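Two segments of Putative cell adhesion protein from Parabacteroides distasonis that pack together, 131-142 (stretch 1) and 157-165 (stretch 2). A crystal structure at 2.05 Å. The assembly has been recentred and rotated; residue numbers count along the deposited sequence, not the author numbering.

Stretch 1 (131-142) VLDVTLVANTTN
Stretch 2, residues 157-165: DISGKEVYG

Two short segments of one chain pack together, burying 525 Å² in all. In stretch 1 an extended strand runs as far as Leu136 (phi/psi from -138/159 at Val134 to -84/130 at Leu136), a loop follows, and a second strand begins at Thr141 (-80/115); in stretch 2 the strand runs from Ile158 to Glu162 and gives way to loop at Val163. Asn142 (-93/133) and Lys161 (-147/127) form a parallel bridge, CA to CA 5.0 Å; in register before them, Thr141 CA lies 4.6 Å from Gly160 CA. The only direct hydrogen bond between the stretches runs from Lys161 N to Thr141 O, 2.9 Å.

Gly160 is extended, at phi/psi -174/-143, and the absence of a side chain makes its hollow: Thr141 O sits 3.1 Å from Gly160 CA in a CA-H...O contact, and an ideal CB of Gly160 would lie only 2.0 Å from that oxygen. Thr140 OG1 (chi1 t) approaches Gly160 CA to 3.7 Å. A second CA-H...O contact joins Asn142 CA to Lys161 O at 3.4 Å. Thr141 (chi1 m), small and branched, places OG1 3.5 Å from CG2 of Ile158 (m, m).

The side chains of Asn142 and Lys161 share the other face of the sheet from Thr141. Asn142 (chi1 m, chi2 -91°) braces the loop of its own stretch: Asn142 OD1 accepts from Val137 N at 2.9 Å, and Asn142 ND2 donates to Val137 O at 3.0 Å. An amide suits this place because it can both accept and donate.

Val163 (phi/psi -113/-5, chi1 m) is the main bump of stretch 2, with 87 Å² covered. Val163 CG1 lies 3.1 Å from Asn142 OD1 and 3.5 Å from Thr135 O, while Val163 CG2 is 3.9 Å from Val134 CB and 4.3 Å from Leu136 CD2 (Val134 m; Leu136 m, t). The compact branched valine thus fills a pocket with both polar and apolar walls. Beyond it, Tyr164 (chi1 t, chi2 71°) starts sideways, but its ring end comes nearer; Leu132 (m, t) offers it an apolar tip, Leu132 CD2 lying obliquely 3.6 Å from Tyr164 CE1.

Lys161 (chi1 to chi3 t, chi4 -146°) pairs an aliphatic stem with a charged end: Lys161 CD passes 3.9 Å from Val137 CG2 (chi1 t), and a water accepts from Lys161 NZ at 2.8 Å and donates to Thr135 O at 2.7 Å. Another accepts from Thr135 N at 2.8 Å and donates to Val163 O at 2.6 Å.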

ATOM      1  N   VAL A 131      -4.404   2.739  17.849  1.00 10.44           N
ATOM      2  CA  VAL A 131      -5.033   2.165  19.019  1.00 13.45           C
ATOM      3  C   VAL A 131      -5.444   3.276  19.985  1.00 14.60           C
ATOM      4  O   VAL A 131      -4.608   4.078  20.356  1.00 13.94           O
ATOM      5  CB  VAL A 131      -4.101   1.145  19.738  1.00 16.02           C
ATOM      6  CG1 VAL A 131      -4.736   0.632  21.012  1.00 15.46           C
ATOM      7  CG2 VAL A 131      -3.777  -0.042  18.814  1.00 14.49           C
ATOM      8  N   LEU A 132      -6.729   3.322  20.340  1.00 12.06           N
ATOM      9  CA  LEU A 132      -7.297   4.348  21.229  1.00 16.79           C
ATOM     10  C   LEU A 132      -7.359   3.825  22.642  1.00 16.66           C
ATOM     11  O   LEU A 132      -7.578   2.633  22.862  1.00 18.81           O
ATOM     12  CB  LEU A 132      -8.731   4.732  20.781  1.00 16.78           C
ATOM     13  CG  LEU A 132      -8.890   5.069  19.289  1.00 20.42           C
ATOM     14  CD1 LEU A 132     -10.340   5.371  18.885  1.00 20.89           C
ATOM     15  CD2 LEU A 132      -8.032   6.246  18.973  1.00 19.65           C
ATOM     16  N   ASP A 133      -7.142   4.698  23.608  1.00 14.61           N
ATOM     17  CA  ASP A 133      -7.345   4.348  25.006  1.00 17.92           C
ATOM     18  C   ASP A 133      -8.517   5.147  25.584  1.00 15.51           C
ATOM     19  O   ASP A 133      -8.440   6.354  25.649  1.00 19.20           O
ATOM     20  CB  ASP A 133      -6.056   4.617  25.803  1.00 19.17           C
ATOM     21  CG  ASP A 133      -6.220   4.320  27.291  1.00 28.25           C
ATOM     22  OD1 ASP A 133      -6.667   3.201  27.636  1.00 36.12           O
ATOM     23  OD2 ASP A 133      -5.904   5.202  28.109  1.00 41.99           O
ATOM     24  N   VAL A 134      -9.564   4.482  26.031  1.00 11.52           N
ATOM     25  CA  VAL A 134     -10.751   5.138  26.551  1.00 13.89           C
ATOM     26  C   VAL A 134     -11.270   4.449  27.812  1.00 15.28           C
ATOM     27  O   VAL A 134     -10.972   3.274  28.075  1.00 15.34           O
ATOM     28  CB  VAL A 134     -11.888   5.153  25.498  1.00 16.60           C
ATOM     29  CG1 VAL A 134     -11.439   5.902  24.248  1.00  9.67           C
ATOM     30  CG2 VAL A 134     -12.369   3.732  25.175  1.00 15.63           C
ATOM     31  N   THR A 135     -12.043   5.178  28.601  1.00 16.48           N
ATOM     32  CA  THR A 135     -12.760   4.563  29.730  1.00 18.36           C
ATOM     33  C   THR A 135     -14.252   4.563  29.437  1.00 18.55           C
ATOM     34  O   THR A 135     -14.883   5.615  29.320  1.00 17.24           O
ATOM     35  CB  THR A 135     -12.428   5.250  31.055  1.00 19.66           C
ATOM     36  OG1 THR A 135     -11.017   5.172  31.236  1.00 19.17           O
ATOM     37  CG2 THR A 135     -13.163   4.570  32.264  1.00 17.54           C
ATOM     38  N   LEU A 136     -14.793   3.362  29.270  1.00 20.03           N
ATOM     39  CA  LEU A 136     -16.209   3.185  28.962  1.00 18.46           C
ATOM     40  C   LEU A 136     -16.997   3.220  30.266  1.00 18.87           C
ATOM     41  O   LEU A 136     -16.664   2.526  31.215  1.00 18.70           O
ATOM     42  CB  LEU A 136     -16.435   1.862  28.187  1.00 18.20           C
ATOM     43  CG  LEU A 136     -15.679   1.716  26.841  1.00 17.11           C
ATOM     44  CD1 LEU A 136     -15.622   0.261  26.315  1.00 14.42           C
ATOM     45  CD2 LEU A 136     -16.240   2.651  25.771  1.00 12.09           C
ATOM     46  N   VAL A 137     -18.044   4.037  30.304  1.00 21.09           N
ATOM     47  CA  VAL A 137     -18.880   4.211  31.494  1.00 20.82           C
ATOM     48  C   VAL A 137     -20.016   3.203  31.446  1.00 19.81           C
ATOM     49  O   VAL A 137     -20.631   2.973  30.398  1.00 18.71           O
ATOM     50  CB  VAL A 137     -19.417   5.651  31.571  1.00 20.84           C
ATOM     51  CG1 VAL A 137     -20.415   5.816  32.713  1.00 20.55           C
ATOM     52  CG2 VAL A 137     -18.260   6.593  31.743  1.00 21.00           C
ATOM     53  N   ALA A 138     -20.259   2.572  32.581  1.00 22.57           N
ATOM     54  CA  ALA A 138     -21.286   1.521  32.677  1.00 24.48           C
ATOM     55  C   ALA A 138     -22.695   2.082  32.502  1.00 22.69           C
ATOM     56  O   ALA A 138     -22.960   3.247  32.813  1.00 21.36           O
ATOM     57  CB  ALA A 138     -21.168   0.770  34.004  1.00 24.63           C
ATOM     58  N   ASN A 139     -23.573   1.246  31.944  1.00 22.60           N
ATOM     59  CA  ASN A 139     -24.999   1.544  31.859  1.00 22.74           C
ATOM     60  C   ASN A 139     -25.299   2.832  31.141  1.00 23.43           C
ATOM     61  O   ASN A 139     -26.110   3.609  31.598  1.00 22.82           O
ATOM     62  CB  ASN A 139     -25.600   1.585  33.267  1.00 23.97           C
ATOM     63  CG  ASN A 139     -25.369   0.297  34.016  1.00 26.90           C
ATOM     64  OD1 ASN A 139     -25.499  -0.788  33.450  1.00 37.33           O
ATOM     65  ND2 ASN A 139     -24.995   0.401  35.275  1.00 35.46           N
ATOM     66  N   THR A 140     -24.642   3.058  30.011  1.00 23.75           N
ATOM     67  CA  THR A 140     -24.886   4.260  29.232  1.00 22.00           C
ATOM     68  C   THR A 140     -24.306   4.112  27.847  1.00 20.36           C
ATOM     69  O   THR A 140     -23.472   3.246  27.620  1.00 19.31           O
ATOM     70  CB  THR A 140     -24.266   5.515  29.894  1.00 22.30           C
ATOM     71  OG1 THR A 140     -24.785   6.666  29.233  1.00 27.16           O
ATOM     72  CG2 THR A 140     -22.760   5.539  29.791  1.00 21.83           C
ATOM     73  N   THR A 141     -24.732   4.976  26.930  1.00 20.07           N
ATOM     74  CA  THR A 141     -24.155   5.013  25.604  1.00 19.49           C
ATOM     75  C   THR A 141     -22.807   5.789  25.577  1.00 19.59           C
ATOM     76  O   THR A 141     -22.764   6.993  25.840  1.00 19.91           O
ATOM     77  CB  THR A 141     -25.154   5.566  24.558  1.00 21.05           C
ATOM     78  OG1 THR A 141     -26.304   4.712  24.505  1.00 23.96           O
ATOM     79  CG2 THR A 141     -24.503   5.606  23.155  1.00 15.62           C
ATOM     80  N   ASN A 142     -21.714   5.086  25.278  1.00 15.78           N
ATOM     81  CA  ASN A 142     -20.418   5.738  25.101  1.00 16.03           C
ATOM     82  C   ASN A 142     -20.192   6.065  23.633  1.00 15.69           C
ATOM     83  O   ASN A 142     -20.373   5.203  22.763  1.00 14.06           O
ATOM     84  CB  ASN A 142     -19.265   4.871  25.587  1.00 17.79           C
ATOM     85  CG  ASN A 142     -19.296   4.660  27.071  1.00 16.66           C
ATOM     86  OD1 ASN A 142     -18.701   5.431  27.833  1.00 15.82           O
ATOM     87  ND2 ASN A 142     -19.981   3.618  27.498  1.00 11.56           N
ATOM     88  N   ASP A 157     -31.207  12.180  20.289  1.00 26.46           N
ATOM     89  CA  ASP A 157     -32.010  12.023  21.524  1.00 26.57           C
ATOM     90  C   ASP A 157     -31.545  10.908  22.472  1.00 25.25           C
ATOM     91  O   ASP A 157     -32.164  10.715  23.531  1.00 24.40           O
ATOM     92  CB  ASP A 157     -33.512  11.837  21.200  1.00 27.86           C
ATOM     93  CG  ASP A 157     -33.957  12.639  19.983  1.00 33.91           C
ATOM     94  OD1 ASP A 157     -34.339  13.821  20.155  1.00 35.55           O
ATOM     95  OD2 ASP A 157     -33.920  12.086  18.851  1.00 40.19           O
ATOM     96  N   ILE A 158     -30.493  10.174  22.090  1.00 23.69           N
ATOM     97  CA  ILE A 158     -29.810   9.217  22.971  1.00 21.35           C
ATOM     98  C   ILE A 158     -28.676   9.969  23.657  1.00 23.55           C
ATOM     99  O   ILE A 158     -27.648  10.318  23.015  1.00 23.71           O
ATOM    100  CB  ILE A 158     -29.132   8.009  22.211  1.00 21.00           C
ATOM    101  CG1 ILE A 158     -30.039   7.395  21.141  1.00 24.06           C
ATOM    102  CG2 ILE A 158     -28.649   6.952  23.211  1.00 20.50           C
ATOM    103  CD1 ILE A 158     -31.290   6.777  21.643  1.00 27.14           C
ATOM    104  N   SER A 159     -28.844  10.235  24.942  1.00 20.59           N
ATOM    105  CA  SER A 159     -27.812  10.918  25.681  1.00 21.92           C
ATOM    106  C   SER A 159     -26.796   9.877  26.151  1.00 22.10           C
ATOM    107  O   SER A 159     -27.111   8.698  26.302  1.00 21.82           O
ATOM    108  CB  SER A 159     -28.401  11.711  26.854  1.00 21.90           C
ATOM    109  OG  SER A 159     -28.491  10.880  27.992  1.00 29.74           O
ATOM    110  N   GLY A 160     -25.563  10.325  26.334  1.00 20.49           N
ATOM    111  CA  GLY A 160     -24.484   9.450  26.751  1.00 18.80           C
ATOM    112  C   GLY A 160     -23.237  10.265  27.013  1.00 18.25           C
ATOM    113  O   GLY A 160     -23.308  11.373  27.535  1.00 17.86           O
ATOM    114  N   LYS A 161     -22.084   9.726  26.665  1.00 15.15           N
ATOM    115  CA  LYS A 161     -20.833  10.400  26.995  1.00 16.79           C
ATOM    116  C   LYS A 161     -19.804  10.148  25.927  1.00 14.55           C
ATOM    117  O   LYS A 161     -19.567   8.987  25.557  1.00 16.29           O
ATOM    118  CB  LYS A 161     -20.296   9.889  28.315  1.00 16.83           C
ATOM    119  CG  LYS A 161     -19.178  10.762  28.895  1.00 27.47           C
ATOM    120  CD  LYS A 161     -18.451  10.040  30.020  1.00 34.06           C
ATOM    121  CE  LYS A 161     -17.561  10.975  30.787  1.00 39.20           C
ATOM    122  NZ  LYS A 161     -16.357  10.283  31.254  1.00 36.37           N
ATOM    123  N   GLU A 162     -19.233  11.228  25.412  1.00 15.14           N
ATOM    124  CA  GLU A 162     -18.074  11.136  24.529  1.00 18.31           C
ATOM    125  C   GLU A 162     -16.843  10.819  25.407  1.00 16.09           C
ATOM    126  O   GLU A 162     -16.540  11.522  26.383  1.00 16.20           O
ATOM    127  CB  GLU A 162     -17.885  12.440  23.758  1.00 17.65           C
ATOM    128  CG  GLU A 162     -16.592  12.502  22.929  1.00 22.31           C
ATOM    129  CD  GLU A 162     -16.591  11.528  21.788  1.00 17.80           C
ATOM    130  OE1 GLU A 162     -17.662  11.333  21.163  1.00 13.18           O
ATOM    131  OE2 GLU A 162     -15.507  10.970  21.495  1.00 16.42           O
ATOM    132  N   VAL A 163     -16.162   9.738  25.068  1.00 17.16           N
ATOM    133  CA  VAL A 163     -15.092   9.216  25.899  1.00 15.08           C
ATOM    134  C   VAL A 163     -13.721   9.325  25.241  1.00 16.05           C
ATOM    135  O   VAL A 163     -12.718   9.057  25.871  1.00 17.93           O
ATOM    136  CB  VAL A 163     -15.370   7.756  26.338  1.00 16.45           C
ATOM    137  CG1 VAL A 163     -16.668   7.671  27.131  1.00 19.15           C
ATOM    138  CG2 VAL A 163     -15.371   6.788  25.153  1.00 14.87           C
ATOM    139  N   TYR A 164     -13.676   9.764  23.993  1.00 17.61           N
ATOM    140  CA  TYR A 164     -12.425   9.945  23.250  1.00 16.19           C
ATOM    141  C   TYR A 164     -12.169  11.435  23.039  1.00 15.63           C
ATOM    142  O   TYR A 164     -11.101  11.933  23.398  1.00 15.21           O
ATOM    143  CB  TYR A 164     -12.509   9.219  21.908  1.00 13.35           C
ATOM    144  CG  TYR A 164     -11.486   9.598  20.849  1.00 16.60           C
ATOM    145  CD1 TYR A 164     -10.145   9.228  20.974  1.00 14.70           C
ATOM    146  CD2 TYR A 164     -11.876  10.240  19.694  1.00 17.04           C
ATOM    147  CE1 TYR A 164      -9.192   9.550  19.984  1.00 17.89           C
ATOM    148  CE2 TYR A 164     -10.935  10.547  18.677  1.00 21.63           C
ATOM    149  CZ  TYR A 164      -9.603  10.193  18.839  1.00 20.27           C
ATOM    150  OH  TYR A 164      -8.669  10.509  17.866  1.00 28.85           O
ATOM    151  N   GLY A 165     -13.115  12.150  22.446  1.00 15.76           N
ATOM    152  CA  GLY A 165     -13.072  13.626  22.515  1.00 15.62           C
ATOM    153  C   GLY A 165     -12.190  14.417  21.547  1.00 16.99           C
ATOM    154  O   GLY A 165     -11.979  15.620  21.750  1.00 16.74           O
TER
HETATM  155  O   HOH W   1     -12.041   7.987  28.198  1.00 14.19           O
HETATM  156  O   HOH W   2     -14.841   8.145  30.298  1.00 28.83           O